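Local atomic coordinates of iron-regulated outer membrane protein (Neisseria meningitidis, PDB entry 4B7O), a protein that probably carries iron, perhaps as siderophore complexes, across the outer membrane of Neisseria meningitidis as a TonB-dependent transporter. Residues D84-L89 / T103-T108; L131-R136 / N345-N350; K472-K477 / L517-K522. One frame throughout, in Å; residues are numbered along the deposited sequence.

Interaction 1 of 3, residues D84-L89 / T103-T108; sequences DMRELL and TSQFLT
The amide nitrogen of Gln105, NE2, lies over one face of the Arg86 guanidinium, the amide and guanidinium planes tilted 35° from each other. NE2 of Gln105 makes the closest approach, 2.9 Å from Arg86 NH1 and 3.2 Å from Arg86 CZ. Both nitrogens are donors, so this short spacing is no bond between them; it is probably tolerated because Arg86 NH1 and Gln105 NE2 each donate to the backbone carbonyl of Gly100, and NH1 also to that of Gly98. Arg86 leaves the helix with CG anti to the backbone N (chi1 177°) and bends only at chi3, which turns a face of the guanidinium to Gln105 NE2. Gln105 reaches it from the other segment with a chain extended beyond CG. The amide's other end is held through a water, which accepts from Arg86 N at 2.8 Å and donates to Gln105 OE1 at 2.9 Å, tying the glutamine to the first turn of the helix. Asp84 adds charge nearby: its OD2 sits 3.9 Å from Arg86 NH2, a long salt bridge in which the oxygen lies well out of the guanidinium plane. The other carboxylate oxygen, OD1, caps the helix by accepting from Glu87 N at 3.0 Å. Phe97 of strand 95-97 packs against both Arg86 and Gln105. The contact thus joins an N-capped single-turn helix, 85-88, to the run that enters strand 107-109, within the plug domain that fills the barrel of TonB-dependent receptors.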
loop_
_atom_site.group_PDB
_atom_site.type_symbol
_atom_site.label_atom_id
_atom_site.label_comp_id
_atom_site.label_asym_id
_atom_site.label_seq_id
_atom_site.Cartn_x
_atom_site.Cartn_y
_atom_site.Cartn_z
ATOM N N ASP A 84 3.419 10.978 -6.912
ATOM C CA ASP A 84 3.331 9.736 -6.149
ATOM C C ASP A 84 2.148 9.723 -5.186
ATOM O O ASP A 84 1.537 10.767 -4.947
ATOM C CB ASP A 84 4.647 9.429 -5.383
ATOM C CG ASP A 84 5.040 10.520 -4.363
ATOM O OD1 ASP A 84 4.238 11.408 -3.978
ATOM O OD2 ASP A 84 6.205 10.501 -3.919
ATOM N N MET A 85 1.895 8.554 -4.582
ATOM C CA MET A 85 0.865 8.414 -3.557
ATOM C C MET A 85 1.111 9.193 -2.303
ATOM O O MET A 85 0.171 9.718 -1.716
ATOM C CB MET A 85 0.701 6.967 -3.169
ATOM C CG MET A 85 0.175 6.131 -4.331
ATOM S SD MET A 85 -1.548 6.491 -4.742
ATOM C CE MET A 85 -1.632 5.512 -6.252
ATOM N N ARG A 86 2.361 9.289 -1.871
ATOM C CA ARG A 86 2.604 10.056 -0.687
ATOM C C ARG A 86 2.024 11.486 -0.746
ATOM O O ARG A 86 1.459 11.953 0.237
ATOM C CB ARG A 86 4.085 10.088 -0.349
ATOM C CG ARG A 86 4.426 10.960 0.866
ATOM C CD ARG A 86 5.924 10.870 1.168
ATOM N NE ARG A 86 6.738 11.455 0.088
ATOM C CZ ARG A 86 8.006 11.120 -0.200
ATOM N NH1 ARG A 86 8.647 10.182 0.487
ATOM N NH2 ARG A 86 8.647 11.733 -1.178
ATOM N N GLU A 87 2.190 12.179 -1.880
ATOM C CA GLU A 87 1.663 13.523 -1.983
ATOM C C GLU A 87 0.171 13.495 -2.246
ATOM O O GLU A 87 -0.544 14.275 -1.703
ATOM C CB GLU A 87 2.381 14.426 -3.037
ATOM C CG GLU A 87 3.829 14.813 -2.681
ATOM C CD GLU A 87 3.926 15.722 -1.460
ATOM O OE1 GLU A 87 3.051 16.572 -1.290
ATOM O OE2 GLU A 87 4.855 15.569 -0.646
ATOM N N LEU A 88 -0.274 12.607 -3.100
ATOM C CA LEU A 88 -1.671 12.528 -3.446
ATOM C C LEU A 88 -2.591 12.361 -2.239
ATOM O O LEU A 88 -3.715 12.890 -2.239
ATOM C CB LEU A 88 -1.902 11.331 -4.378
ATOM C CG LEU A 88 -3.032 11.475 -5.366
ATOM C CD1 LEU A 88 -3.135 12.902 -5.903
ATOM C CD2 LEU A 88 -2.821 10.507 -6.517
ATOM N N LEU A 89 -2.160 11.561 -1.256
ATOM C CA LEU A 89 -3.017 11.254 -0.139
ATOM C C LEU A 89 -2.513 11.998 1.109
ATOM O O LEU A 89 -2.606 11.440 2.241
ATOM C CB LEU A 89 -2.990 9.766 0.141
ATOM C CG LEU A 89 -3.055 8.829 -1.067
ATOM C CD1 LEU A 89 -2.590 7.467 -0.629
ATOM C CD2 LEU A 89 -4.443 8.740 -1.671
ATOM N N THR A 103 11.010 2.999 -3.249
ATOM C CA THR A 103 10.831 1.985 -2.231
ATOM C C THR A 103 11.663 2.283 -0.994
ATOM O O THR A 103 11.694 1.487 -0.035
ATOM C CB THR A 103 11.060 0.582 -2.801
ATOM O OG1 THR A 103 12.245 0.577 -3.621
ATOM C CG2 THR A 103 9.894 0.244 -3.660
ATOM N N SER A 104 12.313 3.440 -1.013
ATOM C CA SER A 104 12.755 4.101 0.224
ATOM C C SER A 104 11.619 4.259 1.229
ATOM O O SER A 104 11.890 4.257 2.429
ATOM C CB SER A 104 13.313 5.512 -0.043
ATOM O OG SER A 104 14.662 5.447 -0.494
ATOM N N GLN A 105 10.382 4.404 0.721
ATOM C CA GLN A 105 9.160 4.732 1.526
ATOM C C GLN A 105 8.470 3.526 2.160
ATOM O O GLN A 105 8.254 2.477 1.519
ATOM C CB GLN A 105 8.090 5.422 0.658
ATOM C CG GLN A 105 8.510 6.765 0.178
ATOM C CD GLN A 105 7.558 7.350 -0.831
ATOM O OE1 GLN A 105 6.400 6.973 -0.907
ATOM N NE2 GLN A 105 8.044 8.289 -1.604
ATOM N N PHE A 106 8.097 3.717 3.416
ATOM C CA PHE A 106 7.294 2.776 4.167
ATOM C C PHE A 106 5.975 3.424 4.412
ATOM O O PHE A 106 5.895 4.612 4.758
ATOM C CB PHE A 106 7.892 2.534 5.563
ATOM C CG PHE A 106 9.261 1.958 5.541
ATOM C CD1 PHE A 106 9.431 0.586 5.446
ATOM C CD2 PHE A 106 10.387 2.789 5.625
ATOM C CE1 PHE A 106 10.692 0.017 5.446
ATOM C CE2 PHE A 106 11.653 2.238 5.609
ATOM C CZ PHE A 106 11.806 0.845 5.520
ATOM N N LEU A 107 4.947 2.624 4.344
ATOM C CA LEU A 107 3.622 3.155 4.515
ATOM C C LEU A 107 2.950 2.613 5.808
ATOM O O LEU A 107 3.107 1.434 6.125
ATOM C CB LEU A 107 2.836 2.784 3.282
ATOM C CG LEU A 107 1.375 3.158 3.461
ATOM C CD1 LEU A 107 0.801 3.716 2.151
ATOM C CD2 LEU A 107 0.563 2.000 4.021
ATOM N N THR A 108 2.263 3.482 6.573
ATOM C CA THR A 108 1.476 2.990 7.681
ATOM C C THR A 108 0.056 3.494 7.631
ATOM O O THR A 108 -0.250 4.582 7.139
ATOM C CB THR A 108 2.118 3.285 9.046
ATOM O OG1 THR A 108 2.248 4.691 9.206
ATOM C CG2 THR A 108 3.483 2.674 9.094
HETATM O O HOH W 1 4.181 7.347 -2.748
#

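Interaction 2 of 3, residues L131-R136 / N345-N350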
loop_
_atom_site.group_PDB
_atom_site.type_symbol
_atom_site.label_atom_id
_atom_site.label_comp_id
_atom_site.label_asym_id
_atom_site.label_seq_id
_atom_site.Cartn_x
_atom_site.Cartn_y
_atom_site.Cartn_z
ATOM N N LEU A 131 13.189 -6.808 0.557
ATOM C CA LEU A 131 14.137 -6.774 1.689
ATOM C C LEU A 131 13.663 -5.778 2.710
ATOM O O LEU A 131 13.045 -4.775 2.372
ATOM C CB LEU A 131 15.548 -6.390 1.251
ATOM C CG LEU A 131 16.811 -6.395 2.159
ATOM C CD1 LEU A 131 17.403 -7.788 2.264
ATOM C CD2 LEU A 131 17.869 -5.432 1.623
ATOM N N TYR A 132 13.990 -6.022 3.970
ATOM C CA TYR A 132 13.293 -5.315 5.032
ATOM C C TYR A 132 13.796 -3.883 5.128
ATOM O O TYR A 132 13.188 -3.045 5.825
ATOM C CB TYR A 132 13.342 -6.086 6.393
ATOM C CG TYR A 132 14.715 -6.104 7.006
ATOM C CD1 TYR A 132 15.692 -7.055 6.594
ATOM C CD2 TYR A 132 15.081 -5.140 7.946
ATOM C CE1 TYR A 132 16.971 -7.045 7.138
ATOM C CE2 TYR A 132 16.358 -5.130 8.504
ATOM C CZ TYR A 132 17.293 -6.078 8.100
ATOM O OH TYR A 132 18.555 -6.011 8.638
ATOM N N HIS A 133 14.903 -3.604 4.428
ATOM C CA HIS A 133 15.527 -2.266 4.401
ATOM C C HIS A 133 14.891 -1.335 3.405
ATOM O O HIS A 133 15.416 -0.268 3.115
ATOM C CB HIS A 133 17.019 -2.397 4.099
ATOM C CG HIS A 133 17.841 -2.775 5.295
ATOM N ND1 HIS A 133 18.020 -1.951 6.325
ATOM C CD2 HIS A 133 18.536 -3.942 5.601
ATOM C CE1 HIS A 133 18.789 -2.549 7.266
ATOM N NE2 HIS A 133 19.105 -3.764 6.825
ATOM N N GLN A 134 13.768 -1.742 2.846
ATOM C CA GLN A 134 13.032 -0.939 1.912
ATOM C C GLN A 134 11.553 -1.268 2.028
ATOM O O GLN A 134 11.175 -2.344 2.542
ATOM C CB GLN A 134 13.524 -1.224 0.514
ATOM C CG GLN A 134 13.184 -2.590 -0.045
ATOM C CD GLN A 134 13.960 -2.818 -1.335
ATOM O OE1 GLN A 134 15.193 -2.762 -1.339
ATOM N NE2 GLN A 134 13.262 -3.012 -2.434
ATOM N N GLY A 135 10.717 -0.341 1.560
ATOM C CA GLY A 135 9.273 -0.520 1.691
ATOM C C GLY A 135 8.784 -1.383 0.532
ATOM O O GLY A 135 9.469 -1.522 -0.480
ATOM N N ARG A 136 7.592 -1.945 0.663
ATOM C CA ARG A 136 7.041 -2.697 -0.430
ATOM C C ARG A 136 6.631 -1.729 -1.581
ATOM O O ARG A 136 6.316 -0.565 -1.349
ATOM C CB ARG A 136 5.883 -3.527 0.086
ATOM C CG ARG A 136 6.370 -4.633 1.044
ATOM C CD ARG A 136 5.153 -5.333 1.650
ATOM N NE ARG A 136 5.396 -6.680 2.169
ATOM C CZ ARG A 136 5.997 -6.958 3.324
ATOM N NH1 ARG A 136 6.461 -5.998 4.134
ATOM N NH2 ARG A 136 6.121 -8.232 3.678
ATOM N N ASN A 345 26.829 -6.056 -1.817
ATOM C CA ASN A 345 25.561 -6.204 -1.173
ATOM C C ASN A 345 25.574 -7.562 -0.480
ATOM O O ASN A 345 25.384 -8.560 -1.145
ATOM C CB ASN A 345 24.484 -6.131 -2.282
ATOM C CG ASN A 345 23.065 -6.015 -1.743
ATOM O OD1 ASN A 345 22.718 -6.632 -0.734
ATOM N ND2 ASN A 345 22.225 -5.257 -2.444
ATOM N N GLY A 346 25.830 -7.631 0.830
ATOM C CA GLY A 346 25.801 -8.936 1.578
ATOM C C GLY A 346 24.422 -9.614 1.608
ATOM O O GLY A 346 24.317 -10.853 1.568
ATOM N N TYR A 347 23.356 -8.780 1.647
ATOM C CA TYR A 347 21.975 -9.229 1.678
ATOM C C TYR A 347 21.707 -10.018 0.428
ATOM O O TYR A 347 21.101 -11.097 0.500
ATOM C CB TYR A 347 20.973 -8.040 1.805
ATOM C CG TYR A 347 21.122 -7.293 3.118
ATOM C CD1 TYR A 347 20.705 -7.874 4.329
ATOM C CD2 TYR A 347 21.707 -6.027 3.167
ATOM C CE1 TYR A 347 20.849 -7.201 5.539
ATOM C CE2 TYR A 347 21.878 -5.351 4.376
ATOM C CZ TYR A 347 21.449 -5.945 5.556
ATOM O OH TYR A 347 21.599 -5.279 6.763
ATOM N N ALA A 348 22.161 -9.494 -0.711
ATOM C CA ALA A 348 21.987 -10.166 -2.017
ATOM C C ALA A 348 23.004 -11.267 -2.285
ATOM O O ALA A 348 22.967 -11.916 -3.354
ATOM C CB ALA A 348 22.022 -9.147 -3.154
ATOM N N GLY A 349 23.904 -11.473 -1.317
ATOM C CA GLY A 349 24.874 -12.551 -1.416
ATOM C C GLY A 349 26.218 -12.094 -1.956
ATOM O O GLY A 349 27.156 -12.877 -1.998
ATOM N N ASN A 350 26.323 -10.816 -2.330
ATOM C CA ASN A 350 27.530 -10.299 -2.948
ATOM C C ASN A 350 27.697 -11.015 -4.274
ATOM O O ASN A 350 28.805 -11.355 -4.665
ATOM C CB ASN A 350 28.781 -10.574 -2.075
ATOM C CG ASN A 350 28.637 -10.071 -0.656
ATOM O OD1 ASN A 350 28.322 -10.846 0.240
ATOM N ND2 ASN A 350 28.875 -8.782 -0.437
#
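Leu131 lays its two methyl groups against the root of the Tyr347 side chain: CD1 comes to 3.6 Å from Tyr347 CB, and CD2 lies 4.0 Å from Tyr347 CG. The leucine and tyrosine side chains cross at about a right angle; the branched tip meets CB and the near end of the ring, while the far end of the tyrosine runs on to His133. There NE2 of His133 donates to Tyr347 OH over 2.9 Å, a weak bond because the angle at the hydrogen is just 129°. The imidazole also leans on the phenol carbon, with His133 CD2 3.5 Å from Tyr347 CZ, and the two ring planes meet at 58° in an oblique pairing. This is where plug meets barrel: Leu131 to Gln134 form a type I beta turn in the plug loop between strands 118-121 and 144-150, and Gly346 to Gly349 form another in the loop joining barrel strands 323-339 and 355-373. Tyr132 completes the setting for the phenol end, its hydroxyl 3.6 Å from Tyr347 OH. With chi1 at 70°, CG of Tyr132 stands between its own backbone N and carbonyl carbon, and the ring comes back beside the following histidine, so that His133 CD2 rests over one face near the rim. Beyond the two segments, Arg523 makes a cation-pi contact with the Tyr347 ring, and a weak hydrogen bond links His133 ND1 and Glu284 OE2. The turn that carries Tyr347 is braced by Asn345, whose OD1 accepts from Ala348 N at 2.9 Å in an Asx motif; the donor stands above the carbonyl plane.

Interaction 3 of 3, residues K472-K477 / L517-K522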
loop_
_atom_site.group_PDB
_atom_site.type_symbol
_atom_site.label_atom_id
_atom_site.label_comp_id
_atom_site.label_asym_id
_atom_site.label_seq_id
_atom_site.Cartn_x
_atom_site.Cartn_y
_atom_site.Cartn_z
ATOM N N LYS A 472 5.757 -23.310 1.935
ATOM C CA LYS A 472 6.917 -24.147 1.656
ATOM C C LYS A 472 8.153 -23.289 1.695
ATOM O O LYS A 472 8.395 -22.492 0.791
ATOM C CB LYS A 472 6.731 -24.861 0.316
ATOM C CG LYS A 472 7.626 -26.087 0.097
ATOM C CD LYS A 472 8.566 -25.885 -1.091
ATOM C CE LYS A 472 9.891 -25.308 -0.591
ATOM N NZ LYS A 472 10.823 -24.775 -1.626
ATOM N N THR A 473 8.906 -23.406 2.784
ATOM C CA THR A 473 10.100 -22.630 2.953
ATOM C C THR A 473 11.161 -23.132 1.983
ATOM O O THR A 473 10.916 -24.081 1.238
ATOM C CB THR A 473 10.663 -22.805 4.361
ATOM O OG1 THR A 473 10.114 -24.009 4.942
ATOM C CG2 THR A 473 10.365 -21.570 5.243
ATOM N N HIS A 474 12.342 -22.511 1.994
ATOM C CA HIS A 474 13.386 -22.850 1.016
ATOM C C HIS A 474 14.181 -24.058 1.360
ATOM O O HIS A 474 15.162 -24.324 0.711
ATOM C CB HIS A 474 14.339 -21.697 0.704
ATOM C CG HIS A 474 15.273 -21.350 1.819
ATOM N ND1 HIS A 474 16.136 -20.317 1.732
ATOM C CD2 HIS A 474 15.428 -21.884 3.096
ATOM C CE1 HIS A 474 16.826 -20.190 2.880
ATOM N NE2 HIS A 474 16.398 -21.152 3.723
ATOM N N ASP A 475 13.781 -24.786 2.391
ATOM C CA ASP A 475 14.395 -26.088 2.661
ATOM C C ASP A 475 13.425 -27.214 2.355
ATOM O O ASP A 475 13.586 -28.319 2.853
ATOM C CB ASP A 475 14.923 -26.172 4.102
ATOM C CG ASP A 475 13.854 -25.837 5.145
ATOM O OD1 ASP A 475 12.646 -25.718 4.775
ATOM O OD2 ASP A 475 14.230 -25.717 6.342
ATOM N N GLY A 476 12.414 -26.936 1.532
ATOM C CA GLY A 476 11.376 -27.925 1.220
ATOM C C GLY A 476 10.348 -28.182 2.312
ATOM O O GLY A 476 9.334 -28.822 2.056
ATOM N N LYS A 477 10.599 -27.674 3.522
ATOM C CA LYS A 477 9.722 -27.899 4.695
ATOM C C LYS A 477 8.394 -27.159 4.610
ATOM O O LYS A 477 8.348 -25.919 4.454
ATOM C CB LYS A 477 10.427 -27.526 5.995
ATOM C CG LYS A 477 9.531 -27.698 7.213
ATOM C CD LYS A 477 10.189 -27.023 8.412
ATOM C CE LYS A 477 9.683 -27.533 9.758
ATOM N NZ LYS A 477 10.453 -26.757 10.789
ATOM N N LEU A 517 15.223 -11.205 -1.439
ATOM C CA LEU A 517 16.608 -10.966 -1.773
ATOM C C LEU A 517 17.581 -11.783 -0.913
ATOM O O LEU A 517 18.777 -11.790 -1.168
ATOM C CB LEU A 517 16.939 -9.481 -1.684
ATOM C CG LEU A 517 18.337 -9.206 -2.241
ATOM C CD1 LEU A 517 18.575 -9.725 -3.670
ATOM C CD2 LEU A 517 18.612 -7.721 -2.099
ATOM N N GLN A 518 17.068 -12.517 0.066
ATOM C CA GLN A 518 17.953 -13.280 0.928
ATOM C C GLN A 518 17.615 -14.710 0.831
ATOM O O GLN A 518 18.217 -15.527 1.499
ATOM C CB GLN A 518 17.841 -12.836 2.374
ATOM C CG GLN A 518 18.274 -11.421 2.610
ATOM C CD GLN A 518 18.808 -11.266 4.036
ATOM O OE1 GLN A 518 19.960 -11.634 4.352
ATOM N NE2 GLN A 518 17.976 -10.730 4.910
ATOM N N THR A 519 16.688 -15.038 -0.047
ATOM C CA THR A 519 16.265 -16.410 -0.222
ATOM C C THR A 519 17.386 -17.431 -0.582
ATOM O O THR A 519 17.289 -18.618 -0.222
ATOM C CB THR A 519 15.143 -16.461 -1.244
ATOM O OG1 THR A 519 14.066 -15.629 -0.774
ATOM C CG2 THR A 519 14.663 -17.874 -1.402
ATOM N N HIS A 520 18.435 -16.966 -1.270
ATOM C CA HIS A 520 19.604 -17.800 -1.624
ATOM C C HIS A 520 20.253 -18.501 -0.453
ATOM O O HIS A 520 20.915 -19.529 -0.634
ATOM C CB HIS A 520 20.644 -16.943 -2.344
ATOM C CG HIS A 520 20.929 -15.646 -1.644
ATOM N ND1 HIS A 520 21.608 -15.589 -0.484
ATOM C CD2 HIS A 520 20.562 -14.355 -1.949
ATOM C CE1 HIS A 520 21.695 -14.326 -0.079
ATOM N NE2 HIS A 520 21.051 -13.567 -0.972
ATOM N N GLY A 521 20.105 -17.929 0.740
ATOM C CA GLY A 521 20.503 -18.602 1.969
ATOM C C GLY A 521 21.950 -18.449 2.366
ATOM O O GLY A 521 22.417 -19.085 3.305
ATOM N N LYS A 522 22.663 -17.576 1.686
ATOM C CA LYS A 522 24.029 -17.289 2.039
ATOM C C LYS A 522 24.159 -16.998 3.525
ATOM O O LYS A 522 25.183 -17.340 4.168
ATOM C CB LYS A 522 24.543 -16.122 1.190
ATOM C CG LYS A 522 25.896 -15.565 1.638
ATOM C CD LYS A 522 26.733 -15.105 0.441
ATOM C CE LYS A 522 28.151 -14.795 0.916
ATOM N NZ LYS A 522 28.858 -13.922 -0.062
#
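The carbonyl oxygen of Thr519 receives the N-H of the His474 imidazole, with ND1 at 2.8 Å and an angle of 152° at the hydrogen. The oxygen lies near the ring plane of the histidine, only 9° out of it, so the imidazole meets the peptide with its edge. A chi1 of 71° tucks CG of His474 over its own main chain, flanked by N and C, and directs the ring at the Thr519 peptide. Its second nitrogen, NE2, is bonded to Ile526 N, which fixes the rotation of the ring from the other end and is consistent with ND1 carrying the proton. CE1 comes up beside the backbone of Gly521, 4.1 Å from its CA; the positive phi of Gly521 suits a glycine. Each partner is a type I beta turn. Just past the turn Thr473 to Gly476, Lys477 O is gripped twice by Thr473, from OG1 at 2.6 Å and from N at 3.1 Å, while Asp475 OD1 takes Lys477 N in an Asx turn. At the end of the turn Gln518 to Gly521, His520 ND1 accepts from Lys522 N, the residue after it, at 3.1 Å and in the plane of the ring. Pro440 packs on both His474 and Thr519. The contact pins the hairpin turn between barrel strands 458-472 and 478-493 onto the longer loop that follows strand 498-509, a turn-to-loop packing at the end of a TonB-dependent receptor barrel.

Along the chain the three contacts follow one another in series, and in space they form a path from the plug to the barrel loops. Interaction 1 lies wholly within the plug, interaction 2 joins plug to barrel, and interaction 3 connects two barrel loops. The centres of interactions 1 and 2 are about 20 Å apart, those of 2 and 3 about 15 Å, and those of 1 and 3 about 30 Å. Neighbours touch directly: Gly135 N probably bonds to Thr103 O, and Lys522 NZ and His520 NE2 probably bond to the carbonyls of Gly349 and Tyr347. Loop 345-350 is thus held between the plug and loop 517-522.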